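Local coordinates for protein DynF (Micromonospora chersina, PDB 6UBL) that is of unknown function in dynemicin biosynthesis but, as a beta barrel holding palmitic acid, may bind a long hydrophobic ligand, possibly a pathway intermediate, at residues D78-M90 and T101-R115. Numbering follows the deposited sequence.
Sequences DAEVYTNLIEMKM and TVTLNPDCLSAGQIR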
ATOM      1  N   ASP A  78     -22.633 -13.661  -5.379  1.00 32.65           N
ATOM      2  CA  ASP A  78     -21.425 -14.474  -5.285  1.00 35.28           C
ATOM      3  C   ASP A  78     -20.292 -13.992  -6.180  1.00 30.56           C
ATOM      4  O   ASP A  78     -19.175 -14.506  -6.075  1.00 31.00           O
ATOM      5  CB  ASP A  78     -21.749 -15.916  -5.685  1.00 47.84           C
ATOM      6  CG  ASP A  78     -22.701 -16.583  -4.721  1.00 61.25           C
ATOM      7  OD1 ASP A  78     -22.643 -16.254  -3.520  1.00 64.62           O
ATOM      8  OD2 ASP A  78     -23.524 -17.410  -5.168  1.00 64.32           O
ATOM      9  N   ALA A  79     -20.554 -13.045  -7.071  1.00 29.50           N
ATOM     10  CA  ALA A  79     -19.621 -12.730  -8.140  1.00 27.23           C
ATOM     11  C   ALA A  79     -18.420 -11.940  -7.636  1.00 27.70           C
ATOM     12  O   ALA A  79     -18.556 -10.971  -6.871  1.00 26.42           O
ATOM     13  CB  ALA A  79     -20.322 -11.922  -9.234  1.00 27.31           C
ATOM     14  N   GLU A  80     -17.242 -12.355  -8.093  1.00 22.52           N
ATOM     15  CA  GLU A  80     -16.023 -11.597  -7.915  1.00 24.15           C
ATOM     16  C   GLU A  80     -15.418 -11.367  -9.291  1.00 25.36           C
ATOM     17  O   GLU A  80     -15.530 -12.219 -10.180  1.00 26.17           O
ATOM     18  CB  GLU A  80     -15.022 -12.380  -7.101  1.00 25.62           C
ATOM     19  CG  GLU A  80     -15.439 -12.653  -5.685  1.00 27.91           C
ATOM     20  CD  GLU A  80     -14.334 -13.344  -4.931  1.00 33.36           C
ATOM     21  OE1 GLU A  80     -13.330 -12.672  -4.640  1.00 31.50           O
ATOM     22  OE2 GLU A  80     -14.442 -14.565  -4.704  1.00 35.00           O
ATOM     23  N   VAL A  81     -14.773 -10.216  -9.461  1.00 23.28           N
ATOM     24  CA  VAL A  81     -14.086  -9.862 -10.697  1.00 24.64           C
ATOM     25  C   VAL A  81     -12.700  -9.352 -10.332  1.00 24.83           C
ATOM     26  O   VAL A  81     -12.561  -8.496  -9.447  1.00 25.37           O
ATOM     27  CB  VAL A  81     -14.872  -8.803 -11.494  1.00 24.09           C
ATOM     28  CG1 VAL A  81     -14.056  -8.300 -12.675  1.00 24.27           C
ATOM     29  CG2 VAL A  81     -16.205  -9.378 -11.972  1.00 25.73           C
ATOM     30  N   TYR A  82     -11.684  -9.871 -11.019  1.00 21.70           N
ATOM     31  CA  TYR A  82     -10.306  -9.428 -10.874  1.00 22.80           C
ATOM     32  C   TYR A  82      -9.975  -8.487 -12.022  1.00 22.92           C
ATOM     33  O   TYR A  82     -10.430  -8.681 -13.148  1.00 23.63           O
ATOM     34  CB  TYR A  82      -9.382 -10.643 -10.876  1.00 22.58           C
ATOM     35  CG  TYR A  82      -9.598 -11.441  -9.615  1.00 22.94           C
ATOM     36  CD1 TYR A  82      -8.908 -11.136  -8.455  1.00 23.23           C
ATOM     37  CD2 TYR A  82     -10.557 -12.447  -9.568  1.00 22.64           C
ATOM     38  CE1 TYR A  82      -9.127 -11.831  -7.287  1.00 23.72           C
ATOM     39  CE2 TYR A  82     -10.791 -13.153  -8.403  1.00 24.00           C
ATOM     40  CZ  TYR A  82     -10.063 -12.838  -7.267  1.00 25.55           C
ATOM     41  OH  TYR A  82     -10.283 -13.532  -6.096  1.00 28.19           O
ATOM     42  N   THR A  83      -9.206  -7.451 -11.732  1.00 21.99           N
ATOM     43  CA  THR A  83      -8.957  -6.387 -12.692  1.00 22.32           C
ATOM     44  C   THR A  83      -7.463  -6.130 -12.798  1.00 21.78           C
ATOM     45  O   THR A  83      -6.709  -6.370 -11.857  1.00 24.02           O
ATOM     46  CB  THR A  83      -9.649  -5.088 -12.256  1.00 22.36           C
ATOM     47  OG1 THR A  83      -9.128  -4.684 -10.987  1.00 21.75           O
ATOM     48  CG2 THR A  83     -11.159  -5.276 -12.140  1.00 22.51           C
ATOM     49  N   ASN A  84      -7.034  -5.665 -13.967  1.00 20.75           N
ATOM     50  CA  ASN A  84      -5.719  -5.064 -14.118  1.00 21.95           C
ATOM     51  C   ASN A  84      -5.916  -3.711 -14.792  1.00 23.77           C
ATOM     52  O   ASN A  84      -6.672  -3.603 -15.759  1.00 22.96           O
ATOM     53  CB  ASN A  84      -4.761  -5.848 -15.030  1.00 20.74           C
ATOM     54  CG  ASN A  84      -4.236  -7.159 -14.443  1.00 22.18           C
ATOM     55  OD1 ASN A  84      -3.580  -7.922 -15.161  1.00 23.94           O
ATOM     56  ND2 ASN A  84      -4.483  -7.421 -13.161  1.00 22.49           N
ATOM     57  N   LEU A  85      -5.198  -2.696 -14.323  1.00 21.98           N
ATOM     58  CA  LEU A  85      -5.140  -1.402 -14.993  1.00 21.40           C
ATOM     59  C   LEU A  85      -4.005  -1.500 -16.006  1.00 23.85           C
ATOM     60  O   LEU A  85      -2.839  -1.620 -15.627  1.00 24.75           O
ATOM     61  CB  LEU A  85      -4.891  -0.302 -13.966  1.00 23.53           C
ATOM     62  CG  LEU A  85      -4.691   1.123 -14.450  1.00 27.77           C
ATOM     63  CD1 LEU A  85      -5.871   1.581 -15.280  1.00 29.48           C
ATOM     64  CD2 LEU A  85      -4.475   2.049 -13.253  1.00 25.81           C
ATOM     65  N   ILE A  86      -4.345  -1.489 -17.296  1.00 23.34           N
ATOM     66  CA  ILE A  86      -3.364  -1.789 -18.338  1.00 22.95           C
ATOM     67  C   ILE A  86      -2.855  -0.567 -19.096  1.00 24.05           C
ATOM     68  O   ILE A  86      -1.813  -0.664 -19.772  1.00 25.83           O
ATOM     69  CB  ILE A  86      -3.848  -2.864 -19.334  1.00 23.77           C
ATOM     70  CG1 ILE A  86      -5.040  -2.370 -20.165  1.00 24.48           C
ATOM     71  CG2 ILE A  86      -4.215  -4.148 -18.610  1.00 28.21           C
ATOM     72  CD1 ILE A  86      -5.480  -3.368 -21.245  1.00 25.62           C
ATOM     73  N   GLU A  87      -3.544   0.567 -19.007  1.00 23.41           N
ATOM     74  CA  GLU A  87      -3.066   1.774 -19.660  1.00 22.93           C
ATOM     75  C   GLU A  87      -3.808   2.943 -19.029  1.00 23.44           C
ATOM     76  O   GLU A  87      -4.967   2.802 -18.621  1.00 24.58           O
ATOM     77  CB  GLU A  87      -3.353   1.758 -21.173  1.00 25.75           C
ATOM     78  CG  GLU A  87      -2.525   2.770 -21.963  1.00 28.22           C
ATOM     79  CD  GLU A  87      -2.732   2.669 -23.461  1.00 29.19           C
ATOM     80  OE1 GLU A  87      -3.650   1.947 -23.893  1.00 29.52           O
ATOM     81  OE2 GLU A  87      -1.950   3.295 -24.218  1.00 31.09           O
ATOM     82  N   MET A  88      -3.118   4.079 -18.914  0.55 25.82           N
ATOM     83  CA  MET A  88      -3.696   5.283 -18.337  0.55 27.21           C
ATOM     84  C   MET A  88      -3.084   6.500 -19.012  0.55 26.81           C
ATOM     85  O   MET A  88      -1.956   6.453 -19.515  0.55 26.67           O
ATOM     86  CB  MET A  88      -3.411   5.365 -16.835  0.55 26.51           C
ATOM     87  CG  MET A  88      -3.992   6.576 -16.118  0.55 27.24           C
ATOM     88  SD  MET A  88      -3.794   6.362 -14.338  0.55 29.95           S
ATOM     89  CE  MET A  88      -2.020   6.370 -14.147  0.55 29.47           C
ATOM     90  N   LYS A  89      -3.850   7.587 -19.028  1.00 25.57           N
ATOM     91  CA  LYS A  89      -3.289   8.909 -19.290  1.00 25.27           C
ATOM     92  C   LYS A  89      -4.179   9.916 -18.572  1.00 26.34           C
ATOM     93  O   LYS A  89      -5.362  10.044 -18.907  1.00 28.08           O
ATOM     94  CB  LYS A  89      -3.221   9.238 -20.785  1.00 27.49           C
ATOM     95  CG  LYS A  89      -2.527  10.579 -21.052  1.00 34.12           C
ATOM     96  CD  LYS A  89      -2.273  10.858 -22.533  1.00 43.02           C
ATOM     97  CE  LYS A  89      -1.305  12.036 -22.721  1.00 57.98           C
ATOM     98  NZ  LYS A  89      -0.902  12.250 -24.142  1.00 69.21           N
ATOM     99  N   MET A  90      -3.634  10.612 -17.580  1.00 26.87           N
ATOM    100  CA  MET A  90      -4.328  11.732 -16.963  1.00 28.76           C
ATOM    101  C   MET A  90      -3.423  12.951 -17.009  1.00 29.66           C
ATOM    102  O   MET A  90      -2.211  12.842 -16.810  1.00 29.78           O
ATOM    103  CB  MET A  90      -4.709  11.427 -15.528  1.00 29.57           C
ATOM    104  CG  MET A  90      -5.654  10.261 -15.408  1.00 27.48           C
ATOM    105  SD  MET A  90      -6.155   9.951 -13.724  1.00 33.93           S
ATOM    106  CE  MET A  90      -7.401  11.224 -13.539  1.00 29.07           C
ATOM    107  N   THR A 101       1.671  14.831 -16.299  1.00 27.91           N
ATOM    108  CA  THR A 101       1.057  13.726 -17.022  1.00 26.37           C
ATOM    109  C   THR A 101       1.310  12.441 -16.253  1.00 28.05           C
ATOM    110  O   THR A 101       2.463  12.124 -15.930  1.00 28.65           O
ATOM    111  CB  THR A 101       1.625  13.628 -18.447  1.00 27.00           C
ATOM    112  OG1 THR A 101       1.385  14.845 -19.143  1.00 30.12           O
ATOM    113  CG2 THR A 101       0.962  12.475 -19.201  1.00 29.66           C
ATOM    114  N   VAL A 102       0.233  11.716 -15.956  1.00 26.48           N
ATOM    115  CA  VAL A 102       0.295  10.499 -15.160  1.00 26.26           C
ATOM    116  C   VAL A 102      -0.018   9.311 -16.054  1.00 28.10           C
ATOM    117  O   VAL A 102      -1.060   9.278 -16.716  1.00 26.58           O
ATOM    118  CB  VAL A 102      -0.654  10.571 -13.955  1.00 27.03           C
ATOM    119  CG1 VAL A 102      -0.470   9.355 -13.069  1.00 27.50           C
ATOM    120  CG2 VAL A 102      -0.416  11.846 -13.156  1.00 26.72           C
ATOM    121  N   THR A 103       0.899   8.346 -16.079  1.00 25.44           N
ATOM    122  CA  THR A 103       0.768   7.121 -16.853  1.00 24.34           C
ATOM    123  C   THR A 103       1.177   5.960 -15.957  1.00 24.48           C
ATOM    124  O   THR A 103       1.539   6.152 -14.793  1.00 26.19           O
ATOM    125  CB  THR A 103       1.648   7.197 -18.100  1.00 27.45           C
ATOM    126  OG1 THR A 103       3.003   7.420 -17.706  1.00 28.41           O
ATOM    127  CG2 THR A 103       1.199   8.343 -19.012  1.00 29.14           C
ATOM    128  N   LEU A 104       1.122   4.746 -16.488  1.00 24.45           N
ATOM    129  CA  LEU A 104       1.547   3.589 -15.716  1.00 24.45           C
ATOM    130  C   LEU A 104       3.051   3.351 -15.809  1.00 24.13           C
ATOM    131  O   LEU A 104       3.679   3.555 -16.851  1.00 25.92           O
ATOM    132  CB  LEU A 104       0.832   2.323 -16.197  1.00 24.66           C
ATOM    133  CG  LEU A 104      -0.684   2.310 -16.053  1.00 27.80           C
ATOM    134  CD1 LEU A 104      -1.195   0.966 -16.580  1.00 29.54           C
ATOM    135  CD2 LEU A 104      -1.127   2.540 -14.630  1.00 28.64           C
ATOM    136  N   ASN A 105       3.612   2.875 -14.707  1.00 23.30           N
ATOM    137  CA  ASN A 105       4.989   2.395 -14.692  1.00 23.02           C
ATOM    138  C   ASN A 105       5.031   1.029 -15.368  1.00 24.19           C
ATOM    139  O   ASN A 105       4.412   0.084 -14.866  1.00 25.68           O
ATOM    140  CB  ASN A 105       5.462   2.268 -13.253  1.00 24.44           C
ATOM    141  CG  ASN A 105       6.928   1.896 -13.146  1.00 27.74           C
ATOM    142  OD1 ASN A 105       7.521   1.368 -14.086  1.00 28.79           O
ATOM    143  ND2 ASN A 105       7.518   2.155 -11.982  1.00 25.08           N
ATOM    144  N   PRO A 106       5.722   0.881 -16.505  1.00 23.99           N
ATOM    145  CA  PRO A 106       5.720  -0.421 -17.203  1.00 27.01           C
ATOM    146  C   PRO A 106       6.382  -1.537 -16.423  1.00 28.06           C
ATOM    147  O   PRO A 106       6.225  -2.704 -16.803  1.00 29.93           O
ATOM    148  CB  PRO A 106       6.467  -0.129 -18.510  1.00 28.96           C
ATOM    149  CG  PRO A 106       7.349   1.037 -18.186  1.00 30.22           C
ATOM    150  CD  PRO A 106       6.595   1.869 -17.174  1.00 26.05           C
ATOM    151  N   ASP A 107       7.123  -1.228 -15.355  1.00 27.21           N
ATOM    152  CA  ASP A 107       7.771  -2.261 -14.560  1.00 26.88           C
ATOM    153  C   ASP A 107       6.824  -2.913 -13.564  1.00 25.16           C
ATOM    154  O   ASP A 107       7.207  -3.904 -12.928  1.00 28.27           O
ATOM    155  CB  ASP A 107       8.920  -1.677 -13.734  1.00 30.48           C
ATOM    156  CG  ASP A 107      10.081  -1.196 -14.576  1.00 36.91           C
ATOM    157  OD1 ASP A 107      10.318  -1.755 -15.660  1.00 38.87           O
ATOM    158  OD2 ASP A 107      10.795  -0.277 -14.107  1.00 37.15           O
ATOM    159  N   CYS A 108       5.618  -2.371 -13.401  1.00 25.61           N
ATOM    160  CA  CYS A 108       4.699  -2.766 -12.346  1.00 26.10           C
ATOM    161  C   CYS A 108       3.389  -3.261 -12.941  1.00 26.70           C
ATOM    162  O   CYS A 108       2.880  -2.681 -13.909  1.00 31.27           O
ATOM    163  CB  CYS A 108       4.297  -1.542 -11.511  1.00 28.88           C
ATOM    164  SG  CYS A 108       5.624  -0.694 -10.698  1.00 33.05           S
ATOM    165  N   LEU A 109       2.832  -4.321 -12.367  1.00 23.02           N
ATOM    166  CA  LEU A 109       1.463  -4.720 -12.677  1.00 22.49           C
ATOM    167  C   LEU A 109       0.516  -4.014 -11.704  1.00 23.85           C
ATOM    168  O   LEU A 109       0.544  -4.281 -10.493  1.00 23.87           O
ATOM    169  CB  LEU A 109       1.272  -6.235 -12.585  1.00 24.05           C
ATOM    170  CG  LEU A 109      -0.200  -6.614 -12.824  1.00 29.49           C
ATOM    171  CD1 LEU A 109      -0.591  -6.358 -14.285  1.00 33.19           C
ATOM    172  CD2 LEU A 109      -0.508  -8.049 -12.436  1.00 32.54           C
ATOM    173  N   SER A 110      -0.327  -3.124 -12.229  1.00 21.09           N
ATOM    174  CA  SER A 110      -1.385  -2.490 -11.447  1.00 21.14           C
ATOM    175  C   SER A 110      -2.622  -3.380 -11.503  1.00 21.69           C
ATOM    176  O   SER A 110      -3.094  -3.719 -12.593  1.00 21.04           O
ATOM    177  CB  SER A 110      -1.693  -1.098 -12.000  1.00 23.56           C
ATOM    178  OG  SER A 110      -0.595  -0.216 -11.806  1.00 24.08           O
ATOM    179  N   ALA A 111      -3.117  -3.792 -10.336  1.00 21.56           N
ATOM    180  CA  ALA A 111      -4.106  -4.859 -10.258  1.00 20.58           C
ATOM    181  C   ALA A 111      -5.057  -4.621  -9.095  1.00 21.37           C
ATOM    182  O   ALA A 111      -4.698  -4.010  -8.088  1.00 20.27           O
ATOM    183  CB  ALA A 111      -3.423  -6.223 -10.138  1.00 23.07           C
ATOM    184  N   GLY A 112      -6.267  -5.149  -9.232  1.00 21.92           N
ATOM    185  CA  GLY A 112      -7.290  -4.937  -8.238  1.00 21.19           C
ATOM    186  C   GLY A 112      -8.368  -5.990  -8.321  1.00 23.68           C
ATOM    187  O   GLY A 112      -8.234  -7.002  -9.015  1.00 20.80           O
ATOM    188  N   GLN A 113      -9.443  -5.748  -7.579  1.00 21.42           N
ATOM    189  CA  GLN A 113     -10.538  -6.702  -7.534  1.00 20.78           C
ATOM    190  C   GLN A 113     -11.818  -6.015  -7.084  1.00 22.14           C
ATOM    191  O   GLN A 113     -11.806  -4.902  -6.540  1.00 23.43           O
ATOM    192  CB  GLN A 113     -10.214  -7.895  -6.644  1.00 26.24           C
ATOM    193  CG  GLN A 113      -9.937  -7.538  -5.199  1.00 25.17           C
ATOM    194  CD  GLN A 113      -9.358  -8.706  -4.447  1.00 27.38           C
ATOM    195  OE1 GLN A 113      -8.192  -8.690  -4.052  1.00 24.82           O
ATOM    196  NE2 GLN A 113     -10.166  -9.739  -4.262  1.00 26.11           N
ATOM    197  N   ILE A 114     -12.930  -6.702  -7.340  1.00 22.41           N
ATOM    198  CA  ILE A 114     -14.264  -6.262  -6.950  1.00 21.59           C
ATOM    199  C   ILE A 114     -14.934  -7.440  -6.260  1.00 21.01           C
ATOM    200  O   ILE A 114     -15.056  -8.520  -6.855  1.00 22.64           O
ATOM    201  CB  ILE A 114     -15.086  -5.826  -8.174  1.00 21.81           C
ATOM    202  CG1 ILE A 114     -14.351  -4.750  -8.974  1.00 23.22           C
ATOM    203  CG2 ILE A 114     -16.451  -5.314  -7.733  1.00 26.19           C
ATOM    204  CD1 ILE A 114     -15.036  -4.367 -10.274  1.00 28.49           C
ATOM    205  N   ARG A 115     -15.334  -7.251  -5.005  1.00 20.67           N
ATOM    206  CA  ARG A 115     -15.972  -8.318  -4.254  1.00 22.60           C
ATOM    207  C   ARG A 115     -16.776  -7.746  -3.096  1.00 22.25           C
ATOM    208  O   ARG A 115     -16.588  -6.601  -2.683  1.00 23.97           O
ATOM    209  CB  ARG A 115     -14.962  -9.362  -3.759  1.00 27.99           C
ATOM    210  CG  ARG A 115     -13.900  -8.866  -2.745  1.00 27.94           C
ATOM    211  CD  ARG A 115     -13.465 -10.038  -1.860  1.00 29.61           C
ATOM    212  NE  ARG A 115     -14.599 -10.398  -1.018  1.00 32.70           N
ATOM    213  CZ  ARG A 115     -14.994 -11.634  -0.712  1.00 34.05           C
ATOM    214  NH1 ARG A 115     -14.341 -12.696  -1.164  1.00 36.49           N
ATOM    215  NH2 ARG A 115     -16.068 -11.804   0.053  1.00 33.15           N
TER
HETATM  216  O   HOH W   1     -11.960 -13.476  -2.532  1.00 28.30           O
HETATM  217  O   HOH W   2     -12.444 -10.405  -5.834  1.00 36.00           O
HETATM  218  O   HOH W   3     -14.450 -15.690  -2.331  1.00 45.19           O
HETATM  219  O   HOH W   4      -0.343  -2.769 -15.198  1.00 24.50           O
HETATM  220  O   HOH W   5      -0.106   3.958 -19.233  1.00 26.10           O
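Strand 81-90 of the beta barrel pairs antiparallel with two successive strands, 101-104 and 108-115, which are separated by a turn at Asn105 to Cys108. Along 108-115, Val81 and Ile114 exchange two backbone bonds, as do Thr83 and Gly112; beyond them Leu85 N bonds to Ser110 O. On 101-104, Met90 and Val102 form another hydrogen-bonded pair, with Val102 N 2.8 Å from Met90 O. Where direct pairing lapses, water steps in: one molecule accepts from both Met88 N and Leu104 N, another accepts from Ser110 N and lies 2.8 Å from Leu85 O.

Between the two paired regions Leu104 packs against the backbone and side chain of Leu85. Its CD1 lies 3.2 Å from Leu85 O, and its CD2 meets Leu85 CD2 at 3.7 Å, the two side chains crossing at a slant. In one of its two conformers Met88 brings its methyl CE to Val102 CG1. Thr83 O is gripped from opposite faces of its carbonyl plane by Gly112 N and by Asn84 ND2, the latter at 2.8 Å; the Asn84 amide is held further by Arg11 O and Val13 N. Glu80 and Arg115 run side by side, their planes 62° apart, in a long salt bridge (OE1 to NH1, 3.6 Å) that a water also spans, donating to Glu80 OE1 at 2.6 Å and accepting from Arg115 NH1.

Met88, Val102 and Ile114 touch the bound palmitic acid, consistent with the Val102 and Ile114 face looking into the barrel. On that face Leu85 and Ser110 touch Val135 of strand 129-141. Tyr82 and Gln113 project oppositely, packing against Pro191 and Pro180 of the second subunit, and strand 54-68 pairs with the other edge of 81-90, where Ile86 and Glu87 form a classic bulge opposite Arg65.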